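PDB 3K7Y: aspartate aminotransferase from Plasmodium falciparum, which probably catalyses, as a pyridoxal phosphate-dependent homodimer, the reversible transfer of an amino group between L-aspartate and 2-oxoglutarate. Local coordinates for residues Asp95-Ala109 against Arg257-Lys271. Residues are numbered along the deposited sequence; the frame is centred on the assembly and turned at random.
Sequences DKKICTIQCIGGTGA and RAGALHIVCKNQEEK. With PLP (pyridoxal-5'-phosphate), chain B.
Arg-257 and Thr-107 meet at the phosphate of the PLP cofactor. The Arg-257 guanidinium turns its edge to the phosphate. Arg-257 NH1 donates to PLP O1P at 3.2 Å. Arg-257 NH2 donates to PLP O3P at 3.0 Å, and both bonds are nearly straight. Thr-107 grips PLP O3P twice, through its backbone N at 2.7 Å and through OG1, which also lies at the guanidinium edge. The Arg-257 chain bends at chi2 (-62°) and chi3 (-59°), which folds the guanidinium back toward the phosphate, with Ile-104 O over one of its faces. Ile-104 CG2 meets Arg-257 CB at 3.5 Å, roughly perpendicular to the arginine chain. From the second subunit, Tyr-286 O accepts from Arg-257 NH2.

Behind this site, strands 98-104 and 258-264 pair antiparallel at one end of the large-domain sheet of class I aminotransferases. Gly-259 packs its backbone against Gly-105. On one face Thr-100 and His-262 run alongside each other in one direction, with Thr-100 CG2 at the ring edge. Ile-98 CG2 reaches His-262 CB there, and helix 75-86 packs on all three residues. On the other face Leu-261 CB touches Cys-103 SG and Ala-109 CB, each at 4.0 Å. Further along, Lys-271 CG packs on Cys-99 CB at 3.8 Å.

From these segments the phosphate receives one charged group and the start of helix 105-118, whose positive end would probably add to the attraction. Ser-246 and Ser-248 also bond to the cofactor. Strand pairing brings both anchors to the same phosphate.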
loop_
_atom_site.group_PDB
_atom_site.type_symbol
_atom_site.label_atom_id
_atom_site.label_comp_id
_atom_site.label_asym_id
_atom_site.label_seq_id
_atom_site.Cartn_x
_atom_site.Cartn_y
_atom_site.Cartn_z
ATOM N N ASP A 95 27.031 5.933 10.347
ATOM C CA ASP A 95 27.016 5.384 11.708
ATOM C C ASP A 95 25.779 4.521 11.984
ATOM O O ASP A 95 25.492 4.176 13.147
ATOM C CB ASP A 95 27.104 6.505 12.737
ATOM C CG ASP A 95 28.502 7.063 12.866
ATOM O OD1 ASP A 95 29.335 6.810 11.969
ATOM O OD2 ASP A 95 28.772 7.759 13.868
ATOM N N LYS A 96 25.067 4.181 10.901
ATOM C CA LYS A 96 23.855 3.350 10.928
ATOM C C LYS A 96 22.880 3.763 12.037
ATOM O O LYS A 96 22.422 2.923 12.817
ATOM C CB LYS A 96 24.212 1.856 11.040
ATOM C CG LYS A 96 24.613 1.172 9.729
ATOM C CD LYS A 96 26.113 1.284 9.449
ATOM C CE LYS A 96 26.645 0.101 8.624
ATOM N NZ LYS A 96 26.105 0.064 7.233
ATOM N N LYS A 97 22.582 5.059 12.105
ATOM C CA LYS A 97 21.700 5.587 13.142
ATOM C C LYS A 97 20.284 5.848 12.621
ATOM O O LYS A 97 19.356 6.047 13.408
ATOM C CB LYS A 97 22.298 6.839 13.811
ATOM C CG LYS A 97 23.608 6.598 14.599
ATOM C CD LYS A 97 23.614 7.258 15.997
ATOM C CE LYS A 97 23.210 8.738 15.975
ATOM N NZ LYS A 97 22.757 9.256 17.306
ATOM N N ILE A 98 20.112 5.829 11.300
ATOM C CA ILE A 98 18.780 6.009 10.720
ATOM C C ILE A 98 18.164 4.687 10.307
ATOM O O ILE A 98 18.777 3.892 9.589
ATOM C CB ILE A 98 18.781 6.920 9.493
ATOM C CG1 ILE A 98 19.418 8.265 9.814
ATOM C CG2 ILE A 98 17.365 7.137 9.018
ATOM C CD1 ILE A 98 20.179 8.839 8.649
ATOM N N CYS A 99 16.944 4.470 10.780
ATOM C CA CYS A 99 16.131 3.367 10.329
ATOM C C CYS A 99 15.159 3.917 9.318
ATOM O O CYS A 99 14.285 4.714 9.661
ATOM C CB CYS A 99 15.367 2.747 11.490
ATOM S SG CYS A 99 13.954 1.756 10.960
ATOM N N THR A 100 15.319 3.498 8.072
ATOM C CA THR A 100 14.415 3.929 7.024
ATOM C C THR A 100 13.717 2.747 6.372
ATOM O O THR A 100 14.243 1.633 6.364
ATOM C CB THR A 100 15.111 4.824 5.980
ATOM O OG1 THR A 100 14.781 4.375 4.658
ATOM C CG2 THR A 100 16.629 4.794 6.154
ATOM N N ILE A 101 12.529 3.012 5.830
ATOM C CA ILE A 101 11.620 1.989 5.306
ATOM C C ILE A 101 10.872 2.523 4.087
ATOM O O ILE A 101 10.569 3.711 4.031
ATOM C CB ILE A 101 10.639 1.573 6.411
ATOM C CG1 ILE A 101 11.144 0.301 7.067
ATOM C CG2 ILE A 101 9.197 1.391 5.900
ATOM C CD1 ILE A 101 10.689 0.149 8.469
ATOM N N GLN A 102 10.591 1.659 3.113
ATOM C CA GLN A 102 9.881 2.073 1.902
ATOM C C GLN A 102 8.365 2.052 2.137
ATOM O O GLN A 102 7.818 1.030 2.569
ATOM C CB GLN A 102 10.236 1.161 0.728
ATOM C CG GLN A 102 9.447 1.451 -0.551
ATOM C CD GLN A 102 9.721 0.452 -1.683
ATOM O OE1 GLN A 102 10.842 -0.042 -1.844
ATOM N NE2 GLN A 102 8.689 0.157 -2.471
ATOM N N CYS A 103 7.676 3.152 1.850
ATOM C CA CYS A 103 6.243 3.168 2.059
ATOM C C CYS A 103 5.483 3.445 0.782
ATOM O O CYS A 103 6.080 3.609 -0.284
ATOM C CB CYS A 103 5.886 4.205 3.103
ATOM S SG CYS A 103 6.737 3.908 4.641
ATOM N N ILE A 104 4.163 3.518 0.895
ATOM C CA ILE A 104 3.319 3.776 -0.246
ATOM C C ILE A 104 3.078 5.293 -0.362
ATOM O O ILE A 104 2.017 5.824 0.009
ATOM C CB ILE A 104 2.054 2.926 -0.141
ATOM C CG1 ILE A 104 2.460 1.472 -0.257
ATOM C CG2 ILE A 104 1.091 3.187 -1.259
ATOM C CD1 ILE A 104 1.667 0.589 0.656
ATOM N N GLY A 105 4.094 5.984 -0.876
ATOM C CA GLY A 105 4.041 7.428 -1.009
ATOM C C GLY A 105 4.212 8.099 0.337
ATOM O O GLY A 105 4.407 7.413 1.355
ATOM N N GLY A 106 4.137 9.432 0.352
ATOM C CA GLY A 106 4.231 10.190 1.598
ATOM C C GLY A 106 3.119 9.839 2.572
ATOM O O GLY A 106 3.370 9.646 3.759
ATOM N N THR A 107 1.887 9.745 2.053
ATOM C CA THR A 107 0.689 9.304 2.812
ATOM C C THR A 107 0.997 7.998 3.501
ATOM O O THR A 107 0.726 7.827 4.697
ATOM C CB THR A 107 -0.527 9.034 1.867
ATOM O OG1 THR A 107 -0.745 10.149 1.002
ATOM C CG2 THR A 107 -1.795 8.750 2.647
ATOM N N GLY A 108 1.565 7.077 2.725
ATOM C CA GLY A 108 1.888 5.770 3.225
ATOM C C GLY A 108 2.896 5.836 4.348
ATOM O O GLY A 108 2.903 4.983 5.213
ATOM N N ALA A 109 3.765 6.833 4.342
ATOM C CA ALA A 109 4.750 6.892 5.399
ATOM C C ALA A 109 4.143 7.585 6.609
ATOM O O ALA A 109 4.370 7.175 7.750
ATOM C CB ALA A 109 6.011 7.585 4.937
ATOM N N ARG A 257 3.182 5.705 -6.236
ATOM C CA ARG A 257 3.118 5.824 -4.773
ATOM C C ARG A 257 4.483 5.621 -4.133
ATOM O O ARG A 257 4.622 4.802 -3.216
ATOM C CB ARG A 257 2.085 4.874 -4.169
ATOM C CG ARG A 257 0.804 4.740 -4.971
ATOM C CD ARG A 257 0.042 6.053 -5.087
ATOM N NE ARG A 257 -0.305 6.580 -3.773
ATOM C CZ ARG A 257 0.283 7.623 -3.189
ATOM N NH1 ARG A 257 1.257 8.308 -3.809
ATOM N NH2 ARG A 257 -0.120 7.986 -1.978
ATOM N N ALA A 258 5.494 6.356 -4.606
ATOM C CA ALA A 258 6.851 6.237 -4.028
ATOM C C ALA A 258 7.035 7.129 -2.782
ATOM O O ALA A 258 6.867 8.366 -2.859
ATOM C CB ALA A 258 7.922 6.536 -5.072
ATOM N N GLY A 259 7.344 6.501 -1.643
ATOM C CA GLY A 259 7.612 7.240 -0.405
ATOM C C GLY A 259 8.543 6.533 0.571
ATOM O O GLY A 259 8.754 5.322 0.478
ATOM N N ALA A 260 9.084 7.280 1.529
ATOM C CA ALA A 260 9.948 6.703 2.544
ATOM C C ALA A 260 9.655 7.256 3.944
ATOM O O ALA A 260 9.043 8.305 4.070
ATOM C CB ALA A 260 11.383 6.937 2.169
ATOM N N LEU A 261 10.092 6.538 4.978
ATOM C CA LEU A 261 9.968 6.961 6.379
ATOM C C LEU A 261 11.336 6.881 7.059
ATOM O O LEU A 261 11.915 5.801 7.131
ATOM C CB LEU A 261 9.019 6.017 7.132
ATOM C CG LEU A 261 8.103 6.435 8.306
ATOM C CD1 LEU A 261 7.839 5.269 9.284
ATOM C CD2 LEU A 261 8.601 7.670 9.070
ATOM N N HIS A 262 11.850 8.001 7.564
ATOM C CA HIS A 262 13.124 7.985 8.277
ATOM C C HIS A 262 12.954 8.281 9.755
ATOM O O HIS A 262 12.350 9.288 10.129
ATOM C CB HIS A 262 14.095 8.980 7.660
ATOM C CG HIS A 262 14.244 8.828 6.178
ATOM N ND1 HIS A 262 15.024 7.845 5.605
ATOM C CD2 HIS A 262 13.684 9.513 5.152
ATOM C CE1 HIS A 262 14.943 7.938 4.289
ATOM N NE2 HIS A 262 14.139 8.943 3.989
ATOM N N ILE A 263 13.473 7.387 10.593
ATOM C CA ILE A 263 13.472 7.597 12.043
ATOM C C ILE A 263 14.898 7.559 12.569
ATOM O O ILE A 263 15.637 6.605 12.316
ATOM C CB ILE A 263 12.598 6.567 12.805
ATOM C CG1 ILE A 263 11.138 6.682 12.370
ATOM C CG2 ILE A 263 12.722 6.776 14.327
ATOM C CD1 ILE A 263 10.268 5.592 12.871
ATOM N N VAL A 264 15.270 8.609 13.296
ATOM C CA VAL A 264 16.632 8.770 13.793
ATOM C C VAL A 264 16.741 8.112 15.167
ATOM O O VAL A 264 15.967 8.423 16.073
ATOM C CB VAL A 264 17.052 10.276 13.820
ATOM C CG1 VAL A 264 18.290 10.495 14.675
ATOM C CG2 VAL A 264 17.298 10.801 12.401
ATOM N N CYS A 265 17.699 7.195 15.304
ATOM C CA CYS A 265 17.836 6.370 16.515
ATOM C C CYS A 265 19.127 6.614 17.312
ATOM O O CYS A 265 20.180 6.894 16.739
ATOM C CB CYS A 265 17.731 4.884 16.158
ATOM S SG CYS A 265 16.198 4.422 15.329
ATOM N N LYS A 266 19.030 6.484 18.633
ATOM C CA LYS A 266 20.167 6.656 19.545
ATOM C C LYS A 266 21.401 5.802 19.179
ATOM O O LYS A 266 22.511 6.335 19.020
ATOM C CB LYS A 266 19.732 6.393 20.992
ATOM C CG LYS A 266 18.855 7.503 21.605
ATOM C CD LYS A 266 17.964 7.009 22.773
ATOM C CE LYS A 266 18.653 5.976 23.716
ATOM N NZ LYS A 266 19.924 6.435 24.366
ATOM N N ASN A 267 21.213 4.490 19.038
ATOM C CA ASN A 267 22.325 3.606 18.680
ATOM C C ASN A 267 21.985 2.572 17.606
ATOM O O ASN A 267 20.819 2.374 17.259
ATOM C CB ASN A 267 22.916 2.935 19.931
ATOM C CG ASN A 267 21.879 2.175 20.743
ATOM O OD1 ASN A 267 21.034 1.472 20.195
ATOM N ND2 ASN A 267 21.949 2.308 22.063
ATOM N N GLN A 268 23.025 1.922 17.096
ATOM C CA GLN A 268 22.919 0.868 16.088
ATOM C C GLN A 268 21.997 -0.286 16.543
ATOM O O GLN A 268 21.661 -1.175 15.752
ATOM C CB GLN A 268 24.322 0.327 15.765
ATOM C CG GLN A 268 25.475 1.357 15.919
ATOM C CD GLN A 268 26.843 0.717 16.185
ATOM O OE1 GLN A 268 26.965 -0.244 16.952
ATOM N NE2 GLN A 268 27.880 1.264 15.558
ATOM N N GLU A 269 21.578 -0.245 17.811
ATOM C CA GLU A 269 20.795 -1.320 18.433
ATOM C C GLU A 269 19.342 -0.934 18.707
ATOM O O GLU A 269 18.512 -1.795 18.967
ATOM C CB GLU A 269 21.460 -1.784 19.736
ATOM C CG GLU A 269 22.902 -2.316 19.588
ATOM C CD GLU A 269 23.984 -1.219 19.608
ATOM O OE1 GLU A 269 25.008 -1.379 18.900
ATOM O OE2 GLU A 269 23.826 -0.211 20.338
ATOM N N GLU A 270 19.047 0.363 18.680
ATOM C CA GLU A 270 17.663 0.842 18.680
ATOM C C GLU A 270 17.110 0.733 17.264
ATOM O O GLU A 270 15.962 0.326 17.070
ATOM C CB GLU A 270 17.560 2.288 19.172
ATOM C CG GLU A 270 17.046 2.435 20.593
ATOM C CD GLU A 270 16.596 3.864 20.913
ATOM O OE1 GLU A 270 16.318 4.143 22.104
ATOM O OE2 GLU A 270 16.520 4.708 19.987
ATOM N N LYS A 271 17.935 1.098 16.283
ATOM C CA LYS A 271 17.639 0.854 14.874
ATOM C C LYS A 271 17.015 -0.554 14.715
ATOM O O LYS A 271 15.887 -0.675 14.217
ATOM C CB LYS A 271 18.917 1.024 14.028
ATOM C CG LYS A 271 18.722 1.381 12.554
ATOM C CD LYS A 271 18.809 0.168 11.638
ATOM C CE LYS A 271 20.253 -0.295 11.399
ATOM N NZ LYS A 271 20.935 0.465 10.321
HETATM N N1 PLP B . 2.394 15.692 2.678
HETATM C C2 PLP B . 2.094 16.829 1.972
HETATM C C2A PLP B . 2.328 18.140 2.621
HETATM C C3 PLP B . 1.597 16.733 0.681
HETATM O O3 PLP B . 1.315 17.870 -0.033
HETATM C C4 PLP B . 1.390 15.477 0.110
HETATM C C4A PLP B . 0.990 15.430 -1.334
HETATM O O4A PLP B . 1.869 15.326 -2.200
HETATM C C5 PLP B . 1.701 14.303 0.822
HETATM C C6 PLP B . 2.198 14.434 2.121
HETATM C C5A PLP B . 1.497 12.879 0.295
HETATM O O4P PLP B . 2.028 12.590 -0.987
HETATM P P PLP B . 1.718 11.172 -1.707
HETATM O O1P PLP B . 2.826 10.785 -2.644
HETATM O O2P PLP B . 0.496 11.317 -2.574
HETATM O O3P PLP B . 1.565 10.128 -0.624
#